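Local coordinates for protein Exo-beta-1,3-galactanase (Bifidobacterium bifidum, PDB 5FLW) that probably releases galactose from the non-reducing ends of beta-1,3-galactan chains, at residues G24-G36 / V48-R60. Sequence-based numbering, arbitrary orientation.
Sequences GLQKFGDTWYAYG and VCCYTTTDFIAWR
W32, A34 and G36 pair with T53, Y51 and C49 as neighbouring antiparallel strands. Strands 31-37 and 48-53 are the two middle strands of a four-stranded antiparallel sheet. It is one of five such sheets in the chain, consistent with a blade of the five-bladed beta-propeller of family 43.

Six backbone hydrogen bonds join the strands, two for each of these pairs. The A34 N to Y51 O bond is short and nearly straight, 2.8 Å with 172° at the hydrogen. Y33-T52 and Y35-C50 are the non-hydrogen-bonded pairs between them.

On the Y33 and Y35 face, T52 CG2 lies over one side of the Y33 ring, 3.7 Å from its centroid, in a CH-pi contact. F28 covers the opposite side. With chi1 at 178° the C50 side chain swings its SG away from its own N, to where it meets the Y35 ring obliquely, 3.9 Å from Y35 CE1. The Y35 hydroxyl is hydrogen-bonded to P119 O.

On the other face the packing is largely aromatic and apolar. F56 turns its edge to the face of the W32 five-membered ring, with the planes at 53°. F56 CZ sits 3.6 Å from W32 CG, and K27 CB covers the opposite side of the indole. L25 CD1 meets the F56 edge, and A34 CB touches W59 CZ3. V249 of strand 244-250 also packs on L25 and W32.

The loop after the strand is folded round T53. T53 OG1 accepts from D55 N and F56 N, an ST turn and an ST motif. Replacing T53 with a valine is likely to leave both amides without this acceptor and A58 O without its donor, loosening the turn that holds F56 against W32. The T53 hydroxyl donates to A58 O, with T53 OG1 and A58 O 2.7 Å apart.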
# COMPACT_ATOMS: atom_id res chain seq x y z
N GLY A 24 -3.04 -0.29 -3.56
CA GLY A 24 -3.05 1.14 -3.40
C GLY A 24 -4.49 1.62 -3.54
O GLY A 24 -5.31 0.99 -4.23
N LEU A 25 -4.79 2.75 -2.86
CA LEU A 25 -6.09 3.41 -2.92
C LEU A 25 -5.88 4.90 -3.13
O LEU A 25 -5.08 5.52 -2.43
CB LEU A 25 -6.86 3.29 -1.60
CG LEU A 25 -7.67 2.06 -1.31
CD1 LEU A 25 -8.14 2.15 0.15
CD2 LEU A 25 -8.86 2.03 -2.27
N GLN A 26 -6.66 5.48 -4.05
CA GLN A 26 -6.64 6.91 -4.32
C GLN A 26 -8.06 7.37 -4.58
O GLN A 26 -8.83 6.68 -5.24
CB GLN A 26 -5.88 7.20 -5.62
CG GLN A 26 -4.37 7.09 -5.51
CD GLN A 26 -3.82 8.17 -4.62
OE1 GLN A 26 -3.86 9.35 -4.96
NE2 GLN A 26 -3.30 7.78 -3.46
N LYS A 27 -8.41 8.55 -4.05
CA LYS A 27 -9.70 9.17 -4.35
C LYS A 27 -9.49 10.22 -5.43
O LYS A 27 -8.75 11.18 -5.22
CB LYS A 27 -10.33 9.78 -3.09
CG LYS A 27 -11.83 10.01 -3.24
CD LYS A 27 -12.42 10.73 -2.04
CE LYS A 27 -13.94 10.87 -2.15
NZ LYS A 27 -14.56 11.37 -0.89
N PHE A 28 -10.11 10.01 -6.60
CA PHE A 28 -10.09 10.96 -7.71
C PHE A 28 -11.53 11.36 -7.98
O PHE A 28 -12.37 10.49 -8.28
CB PHE A 28 -9.50 10.31 -8.96
CG PHE A 28 -8.11 9.78 -8.80
CD1 PHE A 28 -7.11 10.57 -8.25
CD2 PHE A 28 -7.78 8.50 -9.24
CE1 PHE A 28 -5.80 10.10 -8.12
CE2 PHE A 28 -6.48 8.01 -9.11
CZ PHE A 28 -5.49 8.82 -8.56
N GLY A 29 -11.82 12.66 -7.93
CA GLY A 29 -13.21 13.09 -7.92
C GLY A 29 -13.93 12.56 -6.68
O GLY A 29 -13.43 12.64 -5.54
N ASP A 30 -15.11 11.98 -6.89
CA ASP A 30 -15.93 11.47 -5.81
C ASP A 30 -15.81 9.94 -5.64
O ASP A 30 -16.59 9.34 -4.89
CB ASP A 30 -17.38 11.89 -6.06
CG ASP A 30 -18.01 11.14 -7.26
OD1 ASP A 30 -17.28 10.47 -8.03
OD2 ASP A 30 -19.26 11.21 -7.43
N THR A 31 -14.83 9.32 -6.31
CA THR A 31 -14.73 7.87 -6.40
C THR A 31 -13.38 7.39 -5.90
O THR A 31 -12.34 8.00 -6.20
CB THR A 31 -14.96 7.48 -7.86
OG1 THR A 31 -16.27 7.89 -8.25
CG2 THR A 31 -14.79 5.98 -8.09
N TRP A 32 -13.38 6.28 -5.15
CA TRP A 32 -12.16 5.61 -4.72
C TRP A 32 -11.70 4.61 -5.78
O TRP A 32 -12.51 3.85 -6.31
CB TRP A 32 -12.36 4.88 -3.38
CG TRP A 32 -12.38 5.86 -2.20
CD1 TRP A 32 -13.48 6.40 -1.60
CD2 TRP A 32 -11.24 6.39 -1.52
NE1 TRP A 32 -13.09 7.26 -0.58
CE2 TRP A 32 -11.72 7.26 -0.51
CE3 TRP A 32 -9.86 6.20 -1.65
CZ2 TRP A 32 -10.87 7.95 0.35
CZ3 TRP A 32 -9.00 6.90 -0.79
CH2 TRP A 32 -9.52 7.75 0.20
N TYR A 33 -10.41 4.64 -6.09
CA TYR A 33 -9.79 3.71 -7.02
C TYR A 33 -8.82 2.82 -6.26
O TYR A 33 -7.90 3.33 -5.62
CB TYR A 33 -9.01 4.48 -8.10
CG TYR A 33 -9.90 5.24 -9.04
CD1 TYR A 33 -10.59 6.37 -8.61
CD2 TYR A 33 -10.07 4.81 -10.37
CE1 TYR A 33 -11.43 7.07 -9.48
CE2 TYR A 33 -10.91 5.51 -11.25
CZ TYR A 33 -11.60 6.64 -10.79
OH TYR A 33 -12.43 7.35 -11.62
N ALA A 34 -9.01 1.50 -6.36
CA ALA A 34 -8.09 0.52 -5.79
C ALA A 34 -7.27 -0.12 -6.91
O ALA A 34 -7.80 -0.43 -7.99
CB ALA A 34 -8.84 -0.57 -5.03
N TYR A 35 -5.98 -0.34 -6.65
CA TYR A 35 -5.10 -1.04 -7.59
C TYR A 35 -4.51 -2.23 -6.84
O TYR A 35 -3.80 -2.04 -5.85
CB TYR A 35 -3.98 -0.09 -8.09
CG TYR A 35 -4.56 1.15 -8.76
CD1 TYR A 35 -4.87 1.15 -10.15
CD2 TYR A 35 -4.86 2.30 -8.02
CE1 TYR A 35 -5.43 2.28 -10.77
CE2 TYR A 35 -5.44 3.43 -8.63
CZ TYR A 35 -5.71 3.41 -10.01
OH TYR A 35 -6.27 4.52 -10.62
N GLY A 36 -4.80 -3.46 -7.30
CA GLY A 36 -4.42 -4.64 -6.57
C GLY A 36 -3.63 -5.64 -7.40
O GLY A 36 -3.63 -5.61 -8.64
N VAL A 48 -2.04 -5.85 -12.90
CA VAL A 48 -2.60 -5.02 -11.85
C VAL A 48 -4.08 -4.82 -12.17
O VAL A 48 -4.43 -4.36 -13.27
CB VAL A 48 -1.88 -3.67 -11.74
CG1 VAL A 48 -2.57 -2.78 -10.69
CG2 VAL A 48 -0.40 -3.90 -11.35
N CYS A 49 -4.93 -5.18 -11.21
CA CYS A 49 -6.38 -5.04 -11.31
C CYS A 49 -6.83 -3.71 -10.71
O CYS A 49 -6.38 -3.33 -9.62
CB CYS A 49 -7.05 -6.17 -10.52
SG CYS A 49 -6.78 -7.79 -11.26
N CYS A 50 -7.78 -3.05 -11.38
CA CYS A 50 -8.36 -1.80 -10.90
C CYS A 50 -9.83 -2.01 -10.54
O CYS A 50 -10.58 -2.62 -11.31
CB CYS A 50 -8.23 -0.70 -11.96
SG CYS A 50 -8.96 0.87 -11.51
N TYR A 51 -10.23 -1.49 -9.36
CA TYR A 51 -11.63 -1.47 -8.94
C TYR A 51 -12.00 -0.08 -8.43
O TYR A 51 -11.14 0.64 -7.90
CB TYR A 51 -11.92 -2.46 -7.80
CG TYR A 51 -11.48 -3.87 -8.12
CD1 TYR A 51 -10.17 -4.29 -7.86
CD2 TYR A 51 -12.36 -4.77 -8.74
CE1 TYR A 51 -9.74 -5.56 -8.20
CE2 TYR A 51 -11.93 -6.05 -9.10
CZ TYR A 51 -10.63 -6.43 -8.80
OH TYR A 51 -10.23 -7.70 -9.14
N THR A 52 -13.27 0.30 -8.58
CA THR A 52 -13.76 1.54 -8.00
C THR A 52 -14.88 1.28 -6.99
O THR A 52 -15.60 0.27 -7.07
CB THR A 52 -14.24 2.54 -9.06
OG1 THR A 52 -15.18 1.88 -9.92
CG2 THR A 52 -13.06 3.06 -9.88
N THR A 53 -15.03 2.22 -6.06
CA THR A 53 -16.08 2.15 -5.06
C THR A 53 -16.39 3.55 -4.56
O THR A 53 -15.55 4.45 -4.61
CB THR A 53 -15.70 1.22 -3.88
OG1 THR A 53 -16.85 0.92 -3.09
CG2 THR A 53 -14.61 1.87 -3.00
N THR A 54 -17.62 3.71 -4.08
CA THR A 54 -17.94 4.87 -3.28
C THR A 54 -18.28 4.52 -1.84
O THR A 54 -18.43 5.43 -1.01
CB THR A 54 -19.10 5.65 -3.91
OG1 THR A 54 -20.26 4.81 -3.99
CG2 THR A 54 -18.70 6.13 -5.32
N ASP A 55 -18.37 3.21 -1.50
CA ASP A 55 -18.79 2.82 -0.16
C ASP A 55 -17.95 1.73 0.48
O ASP A 55 -18.22 1.38 1.63
CB ASP A 55 -20.27 2.41 -0.14
CG ASP A 55 -20.57 1.24 -1.07
OD1 ASP A 55 -19.63 0.63 -1.63
OD2 ASP A 55 -21.81 0.98 -1.24
N PHE A 56 -16.95 1.18 -0.22
CA PHE A 56 -16.14 0.06 0.28
C PHE A 56 -16.98 -1.18 0.55
O PHE A 56 -16.56 -2.07 1.29
CB PHE A 56 -15.28 0.45 1.48
CG PHE A 56 -14.29 1.50 1.16
CD1 PHE A 56 -13.04 1.15 0.68
CD2 PHE A 56 -14.61 2.85 1.30
CE1 PHE A 56 -12.11 2.13 0.35
CE2 PHE A 56 -13.69 3.84 0.98
CZ PHE A 56 -12.44 3.48 0.49
N ILE A 57 -18.16 -1.24 -0.05
CA ILE A 57 -19.01 -2.44 -0.05
C ILE A 57 -19.05 -3.07 -1.45
O ILE A 57 -18.66 -4.22 -1.63
CB ILE A 57 -20.43 -2.15 0.48
CG1 ILE A 57 -20.39 -1.42 1.84
CG2 ILE A 57 -21.27 -3.46 0.54
CD1 ILE A 57 -21.76 -1.02 2.39
N ALA A 58 -19.52 -2.31 -2.45
CA ALA A 58 -19.56 -2.77 -3.84
C ALA A 58 -18.32 -2.30 -4.59
O ALA A 58 -17.91 -1.14 -4.49
CB ALA A 58 -20.79 -2.20 -4.55
N TRP A 59 -17.73 -3.21 -5.35
CA TRP A 59 -16.50 -2.92 -6.09
C TRP A 59 -16.73 -3.15 -7.57
O TRP A 59 -17.03 -4.28 -7.98
CB TRP A 59 -15.35 -3.81 -5.61
CG TRP A 59 -14.85 -3.50 -4.24
CD1 TRP A 59 -15.12 -4.18 -3.10
CD2 TRP A 59 -13.91 -2.47 -3.90
NE1 TRP A 59 -14.43 -3.62 -2.04
CE2 TRP A 59 -13.68 -2.57 -2.51
CE3 TRP A 59 -13.25 -1.46 -4.64
CZ2 TRP A 59 -12.81 -1.69 -1.83
CZ3 TRP A 59 -12.38 -0.60 -3.97
CH2 TRP A 59 -12.16 -0.72 -2.57
N ARG A 60 -16.59 -2.10 -8.37
CA ARG A 60 -16.76 -2.24 -9.80
C ARG A 60 -15.40 -2.48 -10.47
O ARG A 60 -14.48 -1.67 -10.32
CB ARG A 60 -17.47 -1.03 -10.40
CG ARG A 60 -17.79 -1.29 -11.87
CD ARG A 60 -17.61 -0.06 -12.64
NE ARG A 60 -18.27 -0.02 -13.95
CZ ARG A 60 -17.66 -0.30 -15.10
NH1 ARG A 60 -16.37 -0.70 -15.10
NH2 ARG A 60 -18.33 -0.15 -16.25